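Local coordinates for protein branched-chain-amino-acid aminotransferase (Deinococcus radiodurans, PDB 3UZO) that probably catalyses the reversible, pyridoxal-phosphate-dependent transfer of the amino group between leucine, valine or isoleucine and 2-oxoglutarate in branched-chain amino-acid biosynthesis, at residues L91-Q96 / E352-K357; L142-F147 / F165-V170. All coordinates share one frame; numbering follows the deposited sequence.

Contact 1 of 2, residues L91-Q96 / E352-K357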
loop_
_atom_site.group_PDB
_atom_site.type_symbol
_atom_site.label_atom_id
_atom_site.label_comp_id
_atom_site.label_asym_id
_atom_site.label_seq_id
_atom_site.Cartn_x
_atom_site.Cartn_y
_atom_site.Cartn_z
ATOM N N LEU A 91 -11.215 22.880 16.506
ATOM C CA LEU A 91 -11.006 21.684 15.703
ATOM C C LEU A 91 -11.039 22.322 14.307
ATOM O O LEU A 91 -12.016 22.984 13.948
ATOM C CB LEU A 91 -12.150 20.688 15.911
ATOM C CG LEU A 91 -11.998 19.261 15.369
ATOM C CD1 LEU A 91 -10.628 18.660 15.719
ATOM C CD2 LEU A 91 -13.119 18.416 15.969
ATOM N N PHE A 92 -9.954 22.163 13.552
ATOM C CA PHE A 92 -9.811 22.773 12.229
ATOM C C PHE A 92 -10.348 21.960 11.047
ATOM O O PHE A 92 -9.875 20.860 10.759
ATOM C CB PHE A 92 -8.327 23.094 12.001
ATOM C CG PHE A 92 -8.049 23.863 10.740
ATOM C CD1 PHE A 92 -8.392 25.213 10.638
ATOM C CD2 PHE A 92 -7.418 23.249 9.664
ATOM C CE1 PHE A 92 -8.103 25.945 9.478
ATOM C CE2 PHE A 92 -7.124 23.967 8.493
ATOM C CZ PHE A 92 -7.465 25.316 8.399
ATOM N N ARG A 93 -11.340 22.526 10.367
ATOM C CA ARG A 93 -11.976 21.919 9.198
ATOM C C ARG A 93 -12.161 20.390 9.192
ATOM O O ARG A 93 -11.840 19.723 8.199
ATOM C CB ARG A 93 -11.204 22.350 7.940
ATOM C CG ARG A 93 -10.908 23.843 7.891
ATOM C CD ARG A 93 -10.482 24.293 6.503
ATOM N NE ARG A 93 -11.602 24.238 5.567
ATOM C CZ ARG A 93 -11.509 24.448 4.260
ATOM N NH1 ARG A 93 -10.334 24.730 3.707
ATOM N NH2 ARG A 93 -12.597 24.379 3.509
ATOM N N PRO A 94 -12.716 19.816 10.279
ATOM C CA PRO A 94 -12.912 18.364 10.325
ATOM C C PRO A 94 -13.844 17.821 9.244
ATOM O O PRO A 94 -13.752 16.654 8.871
ATOM C CB PRO A 94 -13.455 18.137 11.733
ATOM C CG PRO A 94 -14.261 19.395 11.969
ATOM C CD PRO A 94 -13.322 20.464 11.459
ATOM N N ASP A 95 -14.736 18.668 8.744
ATOM C CA ASP A 95 -15.649 18.264 7.682
ATOM C C ASP A 95 -14.854 17.916 6.416
ATOM O O ASP A 95 -15.224 17.020 5.662
ATOM C CB ASP A 95 -16.637 19.397 7.381
ATOM C CG ASP A 95 -15.952 20.662 6.875
ATOM O OD1 ASP A 95 -15.148 21.268 7.625
ATOM O OD2 ASP A 95 -16.219 21.046 5.720
ATOM N N GLN A 96 -13.758 18.630 6.188
ATOM C CA GLN A 96 -12.927 18.373 5.013
ATOM C C GLN A 96 -12.272 16.995 5.130
ATOM O O GLN A 96 -12.236 16.235 4.165
ATOM C CB GLN A 96 -11.868 19.471 4.871
ATOM C CG GLN A 96 -12.458 20.846 4.565
ATOM C CD GLN A 96 -13.279 20.840 3.290
ATOM O OE1 GLN A 96 -12.762 20.563 2.214
ATOM N NE2 GLN A 96 -14.569 21.132 3.409
ATOM N N GLU A 352 -15.935 31.372 7.435
ATOM C CA GLU A 352 -17.145 30.631 7.787
ATOM C C GLU A 352 -17.001 29.137 7.497
ATOM O O GLU A 352 -16.475 28.751 6.461
ATOM C CB GLU A 352 -18.345 31.188 7.015
ATOM C CG GLU A 352 -18.483 32.702 7.091
ATOM C CD GLU A 352 -18.474 33.225 8.516
ATOM O OE1 GLU A 352 -19.356 32.827 9.305
ATOM O OE2 GLU A 352 -17.585 34.038 8.849
ATOM N N GLY A 353 -17.460 28.296 8.418
ATOM C CA GLY A 353 -17.367 26.862 8.193
ATOM C C GLY A 353 -16.077 26.255 8.712
ATOM O O GLY A 353 -16.052 25.087 9.102
ATOM N N TRP A 354 -14.999 27.035 8.694
ATOM C CA TRP A 354 -13.726 26.558 9.203
ATOM C C TRP A 354 -13.862 26.760 10.705
ATOM O O TRP A 354 -14.387 27.780 11.147
ATOM C CB TRP A 354 -12.556 27.423 8.725
ATOM C CG TRP A 354 -12.310 27.506 7.243
ATOM C CD1 TRP A 354 -13.224 27.356 6.239
ATOM C CD2 TRP A 354 -11.087 27.910 6.614
ATOM N NE1 TRP A 354 -12.644 27.654 5.019
ATOM C CE2 TRP A 354 -11.335 27.999 5.226
ATOM C CE3 TRP A 354 -9.805 28.214 7.093
ATOM C CZ2 TRP A 354 -10.346 28.383 4.311
ATOM C CZ3 TRP A 354 -8.822 28.595 6.184
ATOM C CH2 TRP A 354 -9.101 28.676 4.807
ATOM N N ILE A 355 -13.397 25.789 11.471
ATOM C CA ILE A 355 -13.427 25.836 12.932
ATOM C C ILE A 355 -14.713 25.372 13.610
ATOM O O ILE A 355 -15.796 25.956 13.460
ATOM C CB ILE A 355 -13.031 27.251 13.485
ATOM C CG1 ILE A 355 -12.228 27.092 14.775
ATOM C CG2 ILE A 355 -14.259 28.091 13.802
ATOM C CD1 ILE A 355 -12.957 26.360 15.874
ATOM N N VAL A 356 -14.561 24.292 14.359
ATOM C CA VAL A 356 -15.637 23.707 15.130
ATOM C C VAL A 356 -15.151 23.786 16.573
ATOM O O VAL A 356 -14.085 23.256 16.909
ATOM C CB VAL A 356 -15.864 22.234 14.757
ATOM C CG1 VAL A 356 -16.803 21.584 15.764
ATOM C CG2 VAL A 356 -16.433 22.134 13.343
ATOM N N LYS A 357 -15.910 24.477 17.414
ATOM C CA LYS A 357 -15.561 24.613 18.826
ATOM C C LYS A 357 -15.897 23.302 19.521
ATOM O O LYS A 357 -17.012 22.799 19.399
ATOM C CB LYS A 357 -16.350 25.765 19.461
ATOM C CG LYS A 357 -15.896 27.151 19.016
ATOM C CD LYS A 357 -14.493 27.454 19.537
ATOM C CE LYS A 357 -14.014 28.834 19.121
ATOM N NZ LYS A 357 -12.642 29.131 19.637
HETATM O O HOH W 1 -15.578 22.707 9.924
#
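Arg93 sets CG anti to its carbonyl carbon (chi1 -47°), as Trp354 does with its own CG, and the two side chains leave their loops side by side, pointing the same way. A bend at chi3 (70°) then turns the arginine at NE, and its guanidinium comes to lie flat on the indole, the planes only 6° apart. Arg93 CZ approaches Trp354 NE1 at 3.5 Å, a cation-pi stack over the five-membered ring, while Arg93 CD adds a CH-pi contact to the same face. Gln96 CG lies over the opposite face of the guanidinium, toward its rim, and Arg93 NH1 is hydrogen-bonded to Ser270 OG, so the group's rotation is fixed by packing and by a bond. Phe92 CE1 reaches Trp354 CE3 at 3.7 Å, its ring steeply inclined to the indole. Beyond the aromatic cluster, Leu91 and Val356 form an antiparallel hydrogen-bonded pair: Leu91 N to Val356 O and Val356 N to Leu91 O both measure 2.9 Å. Pro94 CG packs on Val356 CG2 at 3.8 Å. At the other end one water donates to both Asp95 OD1 and Gly353 O. Arg93 is the N-cap residue of helix 94-107, and the whole is a strand-to-helix turn sealed by the C-terminal edge strand of the antiparallel sheet, beside the cofactor-binding helix 266-277.

Contact 2 of 2, residues L142-F147 / F165-V170. With GLU (glutamic acid), chain D.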
loop_
_atom_site.group_PDB
_atom_site.type_symbol
_atom_site.label_atom_id
_atom_site.label_comp_id
_atom_site.label_asym_id
_atom_site.label_seq_id
_atom_site.Cartn_x
_atom_site.Cartn_y
_atom_site.Cartn_z
ATOM N N LEU A 142 -3.194 18.980 19.663
ATOM C CA LEU A 142 -3.600 17.611 19.932
ATOM C C LEU A 142 -3.895 17.012 18.566
ATOM O O LEU A 142 -4.887 17.365 17.924
ATOM C CB LEU A 142 -4.854 17.568 20.817
ATOM C CG LEU A 142 -5.300 16.153 21.214
ATOM C CD1 LEU A 142 -4.139 15.406 21.874
ATOM C CD2 LEU A 142 -6.502 16.229 22.163
ATOM N N TYR A 143 -3.018 16.118 18.119
ATOM C CA TYR A 143 -3.164 15.479 16.819
ATOM C C TYR A 143 -4.133 14.314 16.876
ATOM O O TYR A 143 -4.029 13.463 17.754
ATOM C CB TYR A 143 -1.816 14.952 16.328
ATOM C CG TYR A 143 -1.848 14.388 14.922
ATOM C CD1 TYR A 143 -1.753 15.227 13.810
ATOM C CD2 TYR A 143 -1.943 13.015 14.702
ATOM C CE1 TYR A 143 -1.743 14.710 12.510
ATOM C CE2 TYR A 143 -1.935 12.484 13.408
ATOM C CZ TYR A 143 -1.830 13.338 12.320
ATOM O OH TYR A 143 -1.770 12.816 11.049
ATOM N N LEU A 144 -5.059 14.279 15.920
ATOM C CA LEU A 144 -6.049 13.211 15.835
ATOM C C LEU A 144 -5.734 12.301 14.662
ATOM O O LEU A 144 -5.423 12.778 13.565
ATOM C CB LEU A 144 -7.447 13.805 15.665
ATOM C CG LEU A 144 -7.945 14.514 16.926
ATOM C CD1 LEU A 144 -8.903 15.624 16.571
ATOM C CD2 LEU A 144 -8.601 13.487 17.840
ATOM N N ARG A 145 -5.829 10.995 14.892
ATOM C CA ARG A 145 -5.557 10.011 13.854
ATOM C C ARG A 145 -6.712 9.042 13.620
ATOM O O ARG A 145 -6.773 7.963 14.226
ATOM C CB ARG A 145 -4.275 9.225 14.187
ATOM C CG ARG A 145 -4.013 8.005 13.310
ATOM C CD ARG A 145 -4.042 8.359 11.820
ATOM N NE ARG A 145 -3.031 9.348 11.464
ATOM C CZ ARG A 145 -1.747 9.071 11.269
ATOM N NH1 ARG A 145 -1.307 7.827 11.392
ATOM N NH2 ARG A 145 -0.898 10.040 10.941
ATOM N N PRO A 146 -7.669 9.434 12.763
ATOM C CA PRO A 146 -8.813 8.576 12.447
ATOM C C PRO A 146 -8.296 7.599 11.398
ATOM O O PRO A 146 -7.464 7.979 10.563
ATOM C CB PRO A 146 -9.831 9.542 11.826
ATOM C CG PRO A 146 -9.363 10.917 12.260
ATOM C CD PRO A 146 -7.871 10.793 12.234
ATOM N N PHE A 147 -8.751 6.350 11.441
ATOM C CA PHE A 147 -8.320 5.389 10.440
ATOM C C PHE A 147 -9.326 4.265 10.289
ATOM O O PHE A 147 -10.102 3.989 11.198
ATOM C CB PHE A 147 -6.914 4.839 10.758
ATOM C CG PHE A 147 -6.838 3.982 11.994
ATOM C CD1 PHE A 147 -6.895 2.595 11.899
ATOM C CD2 PHE A 147 -6.644 4.561 13.244
ATOM C CE1 PHE A 147 -6.751 1.790 13.039
ATOM C CE2 PHE A 147 -6.503 3.771 14.389
ATOM C CZ PHE A 147 -6.555 2.383 14.285
ATOM N N PHE A 165 -13.156 1.250 12.479
ATOM C CA PHE A 165 -12.924 2.684 12.339
ATOM C C PHE A 165 -12.499 3.103 13.730
ATOM O O PHE A 165 -13.201 2.822 14.704
ATOM C CB PHE A 165 -14.191 3.447 11.965
ATOM C CG PHE A 165 -14.084 4.940 12.180
ATOM C CD1 PHE A 165 -13.016 5.661 11.650
ATOM C CD2 PHE A 165 -15.070 5.631 12.885
ATOM C CE1 PHE A 165 -12.931 7.044 11.813
ATOM C CE2 PHE A 165 -14.996 7.020 13.054
ATOM C CZ PHE A 165 -13.923 7.726 12.514
ATOM N N SER A 166 -11.357 3.772 13.831
ATOM C CA SER A 166 -10.871 4.186 15.139
ATOM C C SER A 166 -10.240 5.563 15.079
ATOM O O SER A 166 -9.774 6.003 14.023
ATOM C CB SER A 166 -9.846 3.160 15.653
ATOM O OG SER A 166 -9.345 3.499 16.933
ATOM N N VAL A 167 -10.256 6.253 16.211
ATOM C CA VAL A 167 -9.639 7.568 16.302
ATOM C C VAL A 167 -8.902 7.681 17.626
ATOM O O VAL A 167 -9.513 7.528 18.690
ATOM C CB VAL A 167 -10.669 8.746 16.252
ATOM C CG1 VAL A 167 -9.903 10.085 16.214
ATOM C CG2 VAL A 167 -11.557 8.636 15.026
ATOM N N PHE A 168 -7.590 7.899 17.566
ATOM C CA PHE A 168 -6.814 8.102 18.788
ATOM C C PHE A 168 -6.121 9.445 18.622
ATOM O O PHE A 168 -6.048 9.982 17.504
ATOM C CB PHE A 168 -5.812 6.957 19.048
ATOM C CG PHE A 168 -4.693 6.847 18.046
ATOM C CD1 PHE A 168 -3.537 7.627 18.172
ATOM C CD2 PHE A 168 -4.761 5.916 17.016
ATOM C CE1 PHE A 168 -2.462 7.471 17.285
ATOM C CE2 PHE A 168 -3.688 5.750 16.117
ATOM C CZ PHE A 168 -2.539 6.530 16.260
ATOM N N CYS A 169 -5.665 10.019 19.725
ATOM C CA CYS A 169 -5.007 11.315 19.658
ATOM C C CYS A 169 -3.649 11.275 20.331
ATOM O O CYS A 169 -3.379 10.404 21.152
ATOM C CB CYS A 169 -5.884 12.400 20.296
ATOM S SG CYS A 169 -6.159 12.205 22.072
ATOM N N VAL A 170 -2.800 12.228 19.966
ATOM C CA VAL A 170 -1.444 12.328 20.497
ATOM C C VAL A 170 -1.037 13.796 20.551
ATOM O O VAL A 170 -1.108 14.501 19.545
ATOM C CB VAL A 170 -0.424 11.597 19.572
ATOM C CG1 VAL A 170 0.994 11.687 20.161
ATOM C CG2 VAL A 170 -0.831 10.144 19.376
HETATM N N GLU D . -0.248 11.677 8.011
HETATM C CA GLU D . 1.167 12.136 8.032
HETATM C C GLU D . 2.021 11.169 8.820
HETATM O O GLU D . 3.252 11.187 8.630
HETATM C CB GLU D . 1.269 13.518 8.668
HETATM C CG GLU D . 0.958 14.654 7.724
HETATM C CD GLU D . 1.285 16.001 8.320
HETATM O OE1 GLU D . 2.346 16.116 8.973
HETATM O OE2 GLU D . 0.483 16.941 8.129
HETATM O OXT GLU D . 1.437 10.416 9.622
#
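The beta hairpin formed by strands 141-151 and 162-172 supplies one wall of the glutamate pocket, and this contact is its buried middle. Tyr143 with Val170, Arg145 with Phe168 and Phe147 with Ser166 are antiparallel hydrogen-bonded pairs. Arg145 N to Phe168 O is short at 2.8 Å and nearly along the C=O axis, whereas the return bond from Phe168 N to Arg145 O is weak at 3.4 Å. On the face carrying Arg145, the aliphatic part of that residue lies over the ring of Phe168: CB makes a CH-pi contact with one face, and CG comes within 3.6 Å of Phe168 CZ. Phe147, with CG between its backbone N and carbonyl carbon (chi1 67°), crosses Phe168 at about a right angle, CE2 meeting CD2 at the edge of the Phe168 ring at 3.8 Å; Phe147 CE2 also rests on Ser166 CB. The arginine chain bends at chi2, which places CD, and at chi3, which places NE; its end leads away from the partner strand. There Arg145 NH2 donates to Tyr143 OH at 2.9 Å, almost straight and in the guanidinium plane, and, by a more bent bond, to OXT of the bound glutamate at 2.7 Å. Tyr71 of the second subunit also bonds the ligand. The other face is apolar: Leu144 CD2 packs on Cys169 CB, and Pro146 CB on Val167 CG2 at 3.7 Å, under helix 115-128. A hairpin with one apolar face and one that carries the glutamate-binding arginine thus contributes to the substrate site at the subunit interface of this class-IV aminotransferase.

In the fold
From the N terminus, the chain first lays down strands 39-45, 48-55 and 74-83 of the antiparallel sheet, then reaches segment 91-96 at the end of strand 89-91. Helices 94-107 and 115-128 lead into the hairpin, where contact 2 closes a short loop of 17 residues between its segments. The chain then builds the mixed sheet and helix 266-277 before residues 352-357 return to close contact 1, a loop of 255 residues within which contact 2 is nested. Both contacts belong to the same sheet, with strand 74-83 between them, and they meet directly where Leu91 CD1 packs on Leu144 CD1 at 3.6 Å.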